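PDB 6M6U: protein adenylyltransferase MntA from Shewanella oneidensis MR-1, which neutralises its cognate toxin HepT, mostly by building a chain of three AMP units from ATP on a toxin tyrosine, with magnesium as cofactor. Local coordinates for residues E[10-13]-E[14-18]; E[96-99]-E[100-103]; E[107-110]-E[111-115]. The protein carries 2 engineered substitutions. All coordinates share one frame; numbering follows the deposited sequence.

Contact 1: E[10-13]-E[14-18]; sequences IKLL and RDNIP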
ATOM      1  N   ILE E  10     -16.327 -17.658 -18.616  1.00 42.64           N
ATOM      2  CA  ILE E  10     -17.680 -18.200 -18.536  1.00 45.08           C
ATOM      3  C   ILE E  10     -17.666 -19.568 -17.865  1.00 47.24           C
ATOM      4  O   ILE E  10     -18.459 -19.840 -16.953  1.00 49.60           O
ATOM      5  CB  ILE E  10     -18.316 -18.256 -19.937  1.00 42.57           C
ATOM      6  CG1 ILE E  10     -18.530 -16.834 -20.462  1.00 43.60           C
ATOM      7  CG2 ILE E  10     -19.629 -19.042 -19.908  1.00 36.27           C
ATOM      8  CD1 ILE E  10     -18.808 -16.760 -21.948  1.00 49.58           C
ATOM      9  N   LYS E  11     -16.755 -20.445 -18.292  1.00 48.14           N
ATOM     10  CA  LYS E  11     -16.728 -21.796 -17.741  1.00 51.48           C
ATOM     11  C   LYS E  11     -16.430 -21.778 -16.246  1.00 49.60           C
ATOM     12  O   LYS E  11     -17.116 -22.440 -15.458  1.00 50.40           O
ATOM     13  CB  LYS E  11     -15.706 -22.657 -18.481  1.00 56.52           C
ATOM     14  CG  LYS E  11     -15.525 -24.022 -17.838  1.00 61.20           C
ATOM     15  CD  LYS E  11     -14.687 -24.968 -18.678  1.00 64.27           C
ATOM     16  CE  LYS E  11     -14.553 -26.312 -17.974  1.00 66.22           C
ATOM     17  NZ  LYS E  11     -15.883 -26.796 -17.486  1.00 65.77           N
ATOM     18  N   LEU E  12     -15.409 -21.018 -15.838  1.00 45.02           N
ATOM     19  CA  LEU E  12     -15.029 -20.968 -14.427  1.00 44.65           C
ATOM     20  C   LEU E  12     -16.184 -20.512 -13.545  1.00 41.64           C
ATOM     21  O   LEU E  12     -16.431 -21.096 -12.484  1.00 42.68           O
ATOM     22  CB  LEU E  12     -13.831 -20.040 -14.241  1.00 46.59           C
ATOM     23  CG  LEU E  12     -12.481 -20.642 -14.613  1.00 59.82           C
ATOM     24  CD1 LEU E  12     -11.417 -19.551 -14.639  1.00 62.49           C
ATOM     25  CD2 LEU E  12     -12.109 -21.728 -13.613  1.00 63.90           C
ATOM     26  N   LEU E  13     -16.899 -19.465 -13.961  1.00 37.84           N
ATOM     27  CA  LEU E  13     -18.005 -18.967 -13.148  1.00 42.11           C
ATOM     28  C   LEU E  13     -19.189 -19.927 -13.177  1.00 42.51           C
ATOM     29  O   LEU E  13     -19.813 -20.178 -12.140  1.00 50.99           O
ATOM     30  CB  LEU E  13     -18.426 -17.575 -13.620  1.00 42.74           C
ATOM     31  CG  LEU E  13     -17.352 -16.486 -13.539  1.00 41.93           C
ATOM     32  CD1 LEU E  13     -17.848 -15.201 -14.187  1.00 45.44           C
ATOM     33  CD2 LEU E  13     -16.932 -16.236 -12.094  1.00 36.87           C
ATOM     34  N   ARG E  14     -19.515 -20.473 -14.350  1.00 42.47           N
ATOM     35  CA  ARG E  14     -20.588 -21.460 -14.425  1.00 48.00           C
ATOM     36  C   ARG E  14     -20.289 -22.661 -13.539  1.00 53.62           C
ATOM     37  O   ARG E  14     -21.168 -23.144 -12.815  1.00 58.71           O
ATOM     38  CB  ARG E  14     -20.794 -21.902 -15.871  1.00 45.52           C
ATOM     39  CG  ARG E  14     -21.451 -20.858 -16.739  1.00 48.43           C
ATOM     40  CD  ARG E  14     -22.804 -21.344 -17.208  1.00 56.63           C
ATOM     41  NE  ARG E  14     -22.696 -22.239 -18.353  1.00 62.23           N
ATOM     42  CZ  ARG E  14     -23.604 -23.157 -18.671  1.00 65.48           C
ATOM     43  NH1 ARG E  14     -24.686 -23.313 -17.917  1.00 64.98           N
ATOM     44  NH2 ARG E  14     -23.425 -23.925 -19.736  1.00 66.12           N
ATOM     45  N   ASP E  15     -19.045 -23.147 -13.570  1.00 52.23           N
ATOM     46  CA  ASP E  15     -18.664 -24.300 -12.765  1.00 48.94           C
ATOM     47  C   ASP E  15     -18.658 -24.005 -11.274  1.00 42.82           C
ATOM     48  O   ASP E  15     -18.739 -24.945 -10.479  1.00 45.00           O
ATOM     49  CB  ASP E  15     -17.275 -24.806 -13.168  1.00 52.49           C
ATOM     50  CG  ASP E  15     -17.231 -25.354 -14.583  1.00 57.27           C
ATOM     51  OD1 ASP E  15     -18.292 -25.412 -15.244  1.00 56.95           O
ATOM     52  OD2 ASP E  15     -16.128 -25.734 -15.034  1.00 62.02           O
ATOM     53  N   ASN E  16     -18.555 -22.735 -10.870  1.00 37.87           N
ATOM     54  CA  ASN E  16     -18.361 -22.399  -9.465  1.00 43.11           C
ATOM     55  C   ASN E  16     -19.515 -21.643  -8.820  1.00 47.34           C
ATOM     56  O   ASN E  16     -19.536 -21.529  -7.590  1.00 47.28           O
ATOM     57  CB  ASN E  16     -17.069 -21.584  -9.288  1.00 43.91           C
ATOM     58  CG  ASN E  16     -15.825 -22.445  -9.346  1.00 45.25           C
ATOM     59  OD1 ASN E  16     -15.375 -22.969  -8.329  1.00 57.20           O
ATOM     60  ND2 ASN E  16     -15.263 -22.598 -10.535  1.00 42.65           N
ATOM     61  N   ILE E  17     -20.471 -21.131  -9.588  1.00 51.06           N
ATOM     62  CA  ILE E  17     -21.555 -20.350  -8.990  1.00 46.09           C
ATOM     63  C   ILE E  17     -22.889 -21.047  -9.222  1.00 44.06           C
ATOM     64  O   ILE E  17     -23.344 -21.150 -10.369  1.00 46.45           O
ATOM     65  CB  ILE E  17     -21.585 -18.918  -9.545  1.00 44.10           C
ATOM     66  CG1 ILE E  17     -20.264 -18.209  -9.251  1.00 37.25           C
ATOM     67  CG2 ILE E  17     -22.738 -18.144  -8.925  1.00 44.30           C
ATOM     68  CD1 ILE E  17     -20.172 -16.816  -9.828  1.00 30.51           C
ATOM     69  N   PRO E  18     -23.552 -21.526  -8.172  1.00 48.32           N
ATOM     70  CA  PRO E  18     -24.863 -22.157  -8.359  1.00 49.63           C
ATOM     71  C   PRO E  18     -25.905 -21.155  -8.830  1.00 52.23           C
ATOM     72  O   PRO E  18     -25.928 -20.002  -8.390  1.00 53.06           O
ATOM     73  CB  PRO E  18     -25.203 -22.693  -6.963  1.00 49.79           C
ATOM     74  CG  PRO E  18     -24.419 -21.826  -6.032  1.00 49.25           C
ATOM     75  CD  PRO E  18     -23.140 -21.505  -6.757  1.00 48.26           C
TER

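Contact 2: E[96-99]-E[100-103]; sequences TQQD and DELF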
ATOM      1  N   THR E  96     -29.679 -15.208 -20.212  1.00 50.58           N
ATOM      2  CA  THR E  96     -30.719 -14.914 -21.187  1.00 50.83           C
ATOM      3  C   THR E  96     -30.821 -13.411 -21.432  1.00 52.79           C
ATOM      4  O   THR E  96     -30.427 -12.582 -20.605  1.00 49.94           O
ATOM      5  CB  THR E  96     -32.078 -15.440 -20.725  1.00 47.12           C
ATOM      6  OG1 THR E  96     -32.512 -14.706 -19.573  1.00 50.00           O
ATOM      7  CG2 THR E  96     -31.995 -16.924 -20.386  1.00 44.32           C
ATOM      8  N   GLN E  97     -31.362 -13.063 -22.600  1.00 54.10           N
ATOM      9  CA  GLN E  97     -31.639 -11.662 -22.878  1.00 53.44           C
ATOM     10  C   GLN E  97     -32.681 -11.108 -21.914  1.00 49.64           C
ATOM     11  O   GLN E  97     -32.608  -9.936 -21.526  1.00 50.56           O
ATOM     12  CB  GLN E  97     -32.095 -11.492 -24.330  1.00 61.37           C
ATOM     13  CG  GLN E  97     -32.319 -10.043 -24.752  1.00 70.73           C
ATOM     14  CD  GLN E  97     -31.038  -9.222 -24.740  1.00 78.99           C
ATOM     15  OE1 GLN E  97     -29.962  -9.719 -25.088  1.00 81.48           O
ATOM     16  NE2 GLN E  97     -31.147  -7.959 -24.336  1.00 79.54           N
ATOM     17  N   GLN E  98     -33.635 -11.937 -21.484  1.00 51.38           N
ATOM     18  CA  GLN E  98     -34.698 -11.434 -20.619  1.00 56.54           C
ATOM     19  C   GLN E  98     -34.178 -11.126 -19.218  1.00 59.64           C
ATOM     20  O   GLN E  98     -34.579 -10.125 -18.612  1.00 61.93           O
ATOM     21  CB  GLN E  98     -35.856 -12.430 -20.562  1.00 62.05           C
ATOM     22  CG  GLN E  98     -37.187 -11.798 -20.165  1.00 77.17           C
ATOM     23  CD  GLN E  98     -37.729 -10.840 -21.226  1.00 85.96           C
ATOM     24  OE1 GLN E  98     -37.897  -9.640 -20.972  1.00 87.93           O
ATOM     25  NE2 GLN E  98     -38.014 -11.377 -22.417  1.00 86.89           N
ATOM     26  N   ASP E  99     -33.286 -11.968 -18.683  1.00 53.39           N
ATOM     27  CA  ASP E  99     -32.687 -11.653 -17.391  1.00 51.13           C
ATOM     28  C   ASP E  99     -31.837 -10.392 -17.470  1.00 40.06           C
ATOM     29  O   ASP E  99     -31.780  -9.620 -16.508  1.00 41.42           O
ATOM     30  CB  ASP E  99     -31.852 -12.828 -16.880  1.00 52.76           C
ATOM     31  CG  ASP E  99     -32.705 -13.936 -16.285  1.00 59.73           C
ATOM     32  OD1 ASP E  99     -33.912 -13.706 -16.063  1.00 68.98           O
ATOM     33  OD2 ASP E  99     -32.168 -15.031 -16.015  1.00 57.66           O
ATOM     34  N   ASP E 100     -31.184 -10.157 -18.607  1.00 41.57           N
ATOM     35  CA  ASP E 100     -30.413  -8.929 -18.766  1.00 47.37           C
ATOM     36  C   ASP E 100     -31.323  -7.709 -18.758  1.00 42.61           C
ATOM     37  O   ASP E 100     -30.968  -6.662 -18.206  1.00 43.19           O
ATOM     38  CB  ASP E 100     -29.595  -8.984 -20.057  1.00 44.63           C
ATOM     39  CG  ASP E 100     -29.153  -7.608 -20.529  1.00 49.76           C
ATOM     40  OD1 ASP E 100     -28.146  -7.085 -20.011  1.00 47.44           O
ATOM     41  OD2 ASP E 100     -29.820  -7.044 -21.426  1.00 59.05           O
ATOM     42  N   GLU E 101     -32.504  -7.827 -19.359  1.00 44.82           N
ATOM     43  CA  GLU E 101     -33.401  -6.682 -19.454  1.00 46.77           C
ATOM     44  C   GLU E 101     -34.124  -6.424 -18.138  1.00 47.14           C
ATOM     45  O   GLU E 101     -34.322  -5.261 -17.759  1.00 48.11           O
ATOM     46  CB  GLU E 101     -34.383  -6.898 -20.604  1.00 48.86           C
ATOM     47  CG  GLU E 101     -33.674  -6.959 -21.956  1.00 55.35           C
ATOM     48  CD  GLU E 101     -34.553  -7.467 -23.086  1.00 68.96           C
ATOM     49  OE1 GLU E 101     -34.133  -7.342 -24.256  1.00 74.15           O
ATOM     50  OE2 GLU E 101     -35.657  -7.988 -22.813  1.00 73.09           O
ATOM     51  N   LEU E 102     -34.515  -7.487 -17.425  1.00 45.21           N
ATOM     52  CA  LEU E 102     -35.058  -7.319 -16.080  1.00 47.46           C
ATOM     53  C   LEU E 102     -34.085  -6.550 -15.201  1.00 47.07           C
ATOM     54  O   LEU E 102     -34.454  -5.559 -14.558  1.00 44.33           O
ATOM     55  CB  LEU E 102     -35.369  -8.680 -15.453  1.00 46.51           C
ATOM     56  CG  LEU E 102     -36.474  -9.530 -16.081  1.00 49.29           C
ATOM     57  CD1 LEU E 102     -36.492 -10.919 -15.454  1.00 56.88           C
ATOM     58  CD2 LEU E 102     -37.819  -8.861 -15.925  1.00 39.86           C
ATOM     59  N   PHE E 103     -32.822  -6.987 -15.183  1.00 46.88           N
ATOM     60  CA  PHE E 103     -31.812  -6.339 -14.353  1.00 48.25           C
ATOM     61  C   PHE E 103     -31.591  -4.890 -14.773  1.00 51.18           C
ATOM     62  O   PHE E 103     -31.496  -3.997 -13.920  1.00 57.03           O
ATOM     63  CB  PHE E 103     -30.508  -7.130 -14.428  1.00 47.75           C
ATOM     64  CG  PHE E 103     -29.344  -6.443 -13.788  1.00 47.45           C
ATOM     65  CD1 PHE E 103     -29.306  -6.253 -12.417  1.00 44.84           C
ATOM     66  CD2 PHE E 103     -28.281  -5.996 -14.557  1.00 49.12           C
ATOM     67  CE1 PHE E 103     -28.234  -5.628 -11.819  1.00 46.44           C
ATOM     68  CE2 PHE E 103     -27.195  -5.367 -13.963  1.00 52.51           C
ATOM     69  CZ  PHE E 103     -27.173  -5.184 -12.594  1.00 51.09           C
TER

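Contact 3: E[107-110]-E[111-115]; sequences TISM and YQHLQ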
ATOM      1  N   THR E 107     -32.275  -1.637 -12.563  1.00 38.87           N
ATOM      2  CA  THR E 107     -31.114  -0.822 -12.217  1.00 31.85           C
ATOM      3  C   THR E 107     -31.318   0.637 -12.613  1.00 33.47           C
ATOM      4  O   THR E 107     -31.144   1.546 -11.793  1.00 39.19           O
ATOM      5  CB  THR E 107     -29.858  -1.376 -12.894  1.00 36.93           C
ATOM      6  OG1 THR E 107     -29.568  -2.689 -12.393  1.00 39.11           O
ATOM      7  CG2 THR E 107     -28.678  -0.458 -12.627  1.00 31.62           C
ATOM      8  N   ILE E 108     -31.681   0.881 -13.871  1.00 38.91           N
ATOM      9  CA  ILE E 108     -31.790   2.251 -14.366  1.00 40.20           C
ATOM     10  C   ILE E 108     -32.866   3.019 -13.606  1.00 41.98           C
ATOM     11  O   ILE E 108     -32.713   4.212 -13.319  1.00 47.59           O
ATOM     12  CB  ILE E 108     -32.055   2.238 -15.880  1.00 40.62           C
ATOM     13  CG1 ILE E 108     -30.914   1.508 -16.599  1.00 40.06           C
ATOM     14  CG2 ILE E 108     -32.222   3.659 -16.404  1.00 43.42           C
ATOM     15  CD1 ILE E 108     -31.154   1.297 -18.074  1.00 37.29           C
ATOM     16  N   SER E 109     -33.966   2.346 -13.260  1.00 37.60           N
ATOM     17  CA  SER E 109     -35.003   2.986 -12.454  1.00 42.61           C
ATOM     18  C   SER E 109     -34.468   3.382 -11.081  1.00 41.96           C
ATOM     19  O   SER E 109     -34.620   4.531 -10.651  1.00 48.11           O
ATOM     20  CB  SER E 109     -36.203   2.053 -12.316  1.00 45.32           C
ATOM     21  OG  SER E 109     -37.187   2.634 -11.485  1.00 56.27           O
ATOM     22  N   MET E 110     -33.847   2.433 -10.372  1.00 41.56           N
ATOM     23  CA  MET E 110     -33.245   2.741  -9.076  1.00 45.91           C
ATOM     24  C   MET E 110     -32.199   3.843  -9.195  1.00 44.12           C
ATOM     25  O   MET E 110     -32.069   4.686  -8.297  1.00 43.04           O
ATOM     26  CB  MET E 110     -32.615   1.487  -8.469  1.00 46.20           C
ATOM     27  CG  MET E 110     -33.620   0.431  -8.048  1.00 55.02           C
ATOM     28  SD  MET E 110     -32.858  -0.998  -7.265  1.00 61.34           S
ATOM     29  CE  MET E 110     -32.329  -0.307  -5.696  1.00 65.93           C
ATOM     30  N   TYR E 111     -31.440   3.852 -10.293  1.00 41.42           N
ATOM     31  CA  TYR E 111     -30.413   4.875 -10.446  1.00 43.03           C
ATOM     32  C   TYR E 111     -31.037   6.243 -10.689  1.00 45.44           C
ATOM     33  O   TYR E 111     -30.548   7.257 -10.173  1.00 46.04           O
ATOM     34  CB  TYR E 111     -29.452   4.508 -11.579  1.00 38.04           C
ATOM     35  CG  TYR E 111     -28.301   5.477 -11.703  1.00 39.31           C
ATOM     36  CD1 TYR E 111     -28.351   6.533 -12.603  1.00 40.29           C
ATOM     37  CD2 TYR E 111     -27.173   5.351 -10.897  1.00 44.49           C
ATOM     38  CE1 TYR E 111     -27.306   7.426 -12.717  1.00 44.72           C
ATOM     39  CE2 TYR E 111     -26.117   6.240 -11.002  1.00 47.62           C
ATOM     40  CZ  TYR E 111     -26.192   7.278 -11.915  1.00 50.15           C
ATOM     41  OH  TYR E 111     -25.157   8.175 -12.024  1.00 53.72           O
ATOM     42  N   GLN E 112     -32.123   6.291 -11.460  1.00 44.26           N
ATOM     43  CA  GLN E 112     -32.791   7.565 -11.701  1.00 43.58           C
ATOM     44  C   GLN E 112     -33.367   8.136 -10.411  1.00 43.03           C
ATOM     45  O   GLN E 112     -33.250   9.340 -10.157  1.00 43.60           O
ATOM     46  CB  GLN E 112     -33.871   7.392 -12.763  1.00 43.28           C
ATOM     47  CG  GLN E 112     -33.288   7.235 -14.162  1.00 41.09           C
ATOM     48  CD  GLN E 112     -34.330   6.909 -15.206  1.00 41.78           C
ATOM     49  OE1 GLN E 112     -35.494   6.671 -14.891  1.00 40.83           O
ATOM     50  NE2 GLN E 112     -33.915   6.901 -16.464  1.00 46.72           N
ATOM     51  N   HIS E 113     -33.968   7.287  -9.573  1.00 42.59           N
ATOM     52  CA  HIS E 113     -34.467   7.759  -8.284  1.00 49.32           C
ATOM     53  C   HIS E 113     -33.333   8.178  -7.361  1.00 47.96           C
ATOM     54  O   HIS E 113     -33.490   9.122  -6.578  1.00 46.99           O
ATOM     55  CB  HIS E 113     -35.316   6.686  -7.604  1.00 53.40           C
ATOM     56  CG  HIS E 113     -36.709   6.588  -8.141  1.00 56.83           C
ATOM     57  ND1 HIS E 113     -37.096   5.609  -9.031  1.00 58.08           N
ATOM     58  CD2 HIS E 113     -37.807   7.346  -7.913  1.00 60.16           C
ATOM     59  CE1 HIS E 113     -38.373   5.769  -9.328  1.00 60.94           C
ATOM     60  NE2 HIS E 113     -38.828   6.816  -8.663  1.00 62.29           N
ATOM     61  N   LEU E 114     -32.188   7.494  -7.435  1.00 47.84           N
ATOM     62  CA  LEU E 114     -31.044   7.895  -6.622  1.00 43.40           C
ATOM     63  C   LEU E 114     -30.510   9.256  -7.057  1.00 45.74           C
ATOM     64  O   LEU E 114     -30.159  10.089  -6.213  1.00 49.23           O
ATOM     65  CB  LEU E 114     -29.941   6.838  -6.698  1.00 44.15           C
ATOM     66  CG  LEU E 114     -28.675   7.268  -5.951  1.00 45.60           C
ATOM     67  CD1 LEU E 114     -28.950   7.396  -4.449  1.00 30.47           C
ATOM     68  CD2 LEU E 114     -27.496   6.333  -6.230  1.00 47.44           C
ATOM     69  N   GLN E 115     -30.450   9.502  -8.370  1.00 44.48           N
ATOM     70  CA  GLN E 115     -29.941  10.779  -8.867  1.00 45.97           C
ATOM     71  C   GLN E 115     -30.788  11.949  -8.384  1.00 50.31           C
ATOM     72  O   GLN E 115     -30.249  12.992  -7.991  1.00 53.94           O
ATOM     73  CB  GLN E 115     -29.879  10.764 -10.392  1.00 45.86           C
ATOM     74  CG  GLN E 115     -28.733   9.947 -10.943  1.00 53.42           C
ATOM     75  CD  GLN E 115     -27.380  10.550 -10.614  1.00 52.34           C
ATOM     76  OE1 GLN E 115     -26.932  10.522  -9.465  1.00 52.75           O
ATOM     77  NE2 GLN E 115     -26.726  11.109 -11.623  1.00 49.64           N
TER

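Contact 1: E[10-13]-E[14-18]
With its CG anti to the backbone N (chi1 173°) and its last torsion bent to 48°, K11 reaches along the helix surface to D15, whose CG sits beside its own backbone N. This i to i+4 salt bridge lies on the last turns of helix 6-16, the first helix of the nucleotidyltransferase fold of the polymerase beta family. K11 NZ meets D15 OD2 at 2.7 Å on the syn lone pair, the side of the other oxygen, and the aliphatic part of the lysine runs obliquely across the carboxylate. Both groups are on the exposed side of the helix.

On the buried side, L13 and I17 lie side by side and point the same way, L13 CD2 touching I17 CD1 at 4.0 Å. They pack against L58 of helix 52-66 and V44 of strand 40-46, so the end of the helix packs against both the sheet and helix 52-66. Between these two sides, the CG2 methyl of I10 lies alongside R14 CG, and both residues reach W94 on strand 91-94.

As the chain leaves the helix, L13 O takes two backbone donors: I17 N at 2.8 Å and, from above the carbonyl plane, N16 N at 3.1 Å. The N16 side chain folds back as well, its ND2 giving L12 O a 2.7 Å bond that is nearly straight at 167° and lies in the amide plane.

Contact 2: E[96-99]-E[100-103]
Q97 and E101 meet side chain to side chain one turn apart: Q97 NE2 donates to E101 OE1 over 3.1 Å. The two chains pass at a slant with their flat groups 67° apart, so the N-H stays close to its own amide plane but reaches OE1 from above the carboxylate plane. Q97 can do this because its CG is anti to the backbone N (chi1 -176°) and the chain then bends at chi2, while E101 runs extended beyond CG. On the next face, L102 crosses D99, its CD1 methyl 3.8 Å from D99 OD1.

Beneath these side chains are the backbone bonds of the first two turns of helix 97-125, among them L102 N to Q98 O at 2.9 Å. T96 is the N-cap: its OG1 accepts from D99 N at 3.0 Å and so satisfies an amide that has no earlier helical carbonyl to pair with.

Further out, D100 OD1 bonds Y24 OH of strand 20-26 and forms a salt bridge with R59 of a HepT toxin chain. E101 OE2 accepts from N2 of that same chain, and F103 packs on L22 and Y24 of the sheet and on helix 80-89. One oxygen of E101 is therefore held within the helix and the other by the toxin. D100, held by the Y24 hydroxyl and the R59 guanidinium of the toxin chain, is probably favoured in its charged form.

Contact 3: E[107-110]-E[111-115]
S109 O receives two bonds from the single residue H113. The amide H113 N comes nearly in line with the carbonyl at 3.0 Å, the usual i to i+4 bond of the long helix 97-125, and the imidazole adds H113 ND1 at 3.1 Å from above the carbonyl plane. A chi1 of -79° places the ring CG beside its own backbone N and swings ND1 back over the preceding turn. The second bond is bent, with an N-H...O angle of 143°, and the oxygen lies somewhat out of the ring plane; together with the backbone bond it limits how the imidazole can rotate. S109 OG stands at the ring edge, in its plane, 3.9 Å from ND1. In the heterooctamer the H113 ring also meets H102 of a HepT toxin chain, their planes about 50° apart.

One residue back, Q112 runs extended beyond CG and crosses I108, whose CG2 methyl touches Q112 NE2 at 3.7 Å. The amide's polar work is done across the interface: NE2 donates to N55 OD1 and P66 O of a second HepT chain. Y111 turns to another side, where its OH bonds D3 of a third HepT chain and its side chain touches Q84 of helix 80-89. This part of the helix, important for binding the toxin, thus faces three toxin subunits at once. At the start of the turn, T107 OG1 bonds F103 O, and T107 O accepts from Y111 N at 2.8 Å.

From the N terminus the chain first passes contact 1, at the end of helix 6-16, just before strand 20-26 opens the sheet. After the remaining strands and helices it leaves strand 91-94 and enters helix 97-125, with contact 2 at its start and contact 3 farther along, their centres about 17 Å apart. All three are local, closing single helical turns; none encloses another, and none cross. Contacts 1 and 3 lie on opposite sides of the chain's centre, their centres about 30 Å apart. Contact 1 belongs to the nucleotidyltransferase core, contact 2 joins that core to the toxin, and contact 3 extends the interface along the same helix.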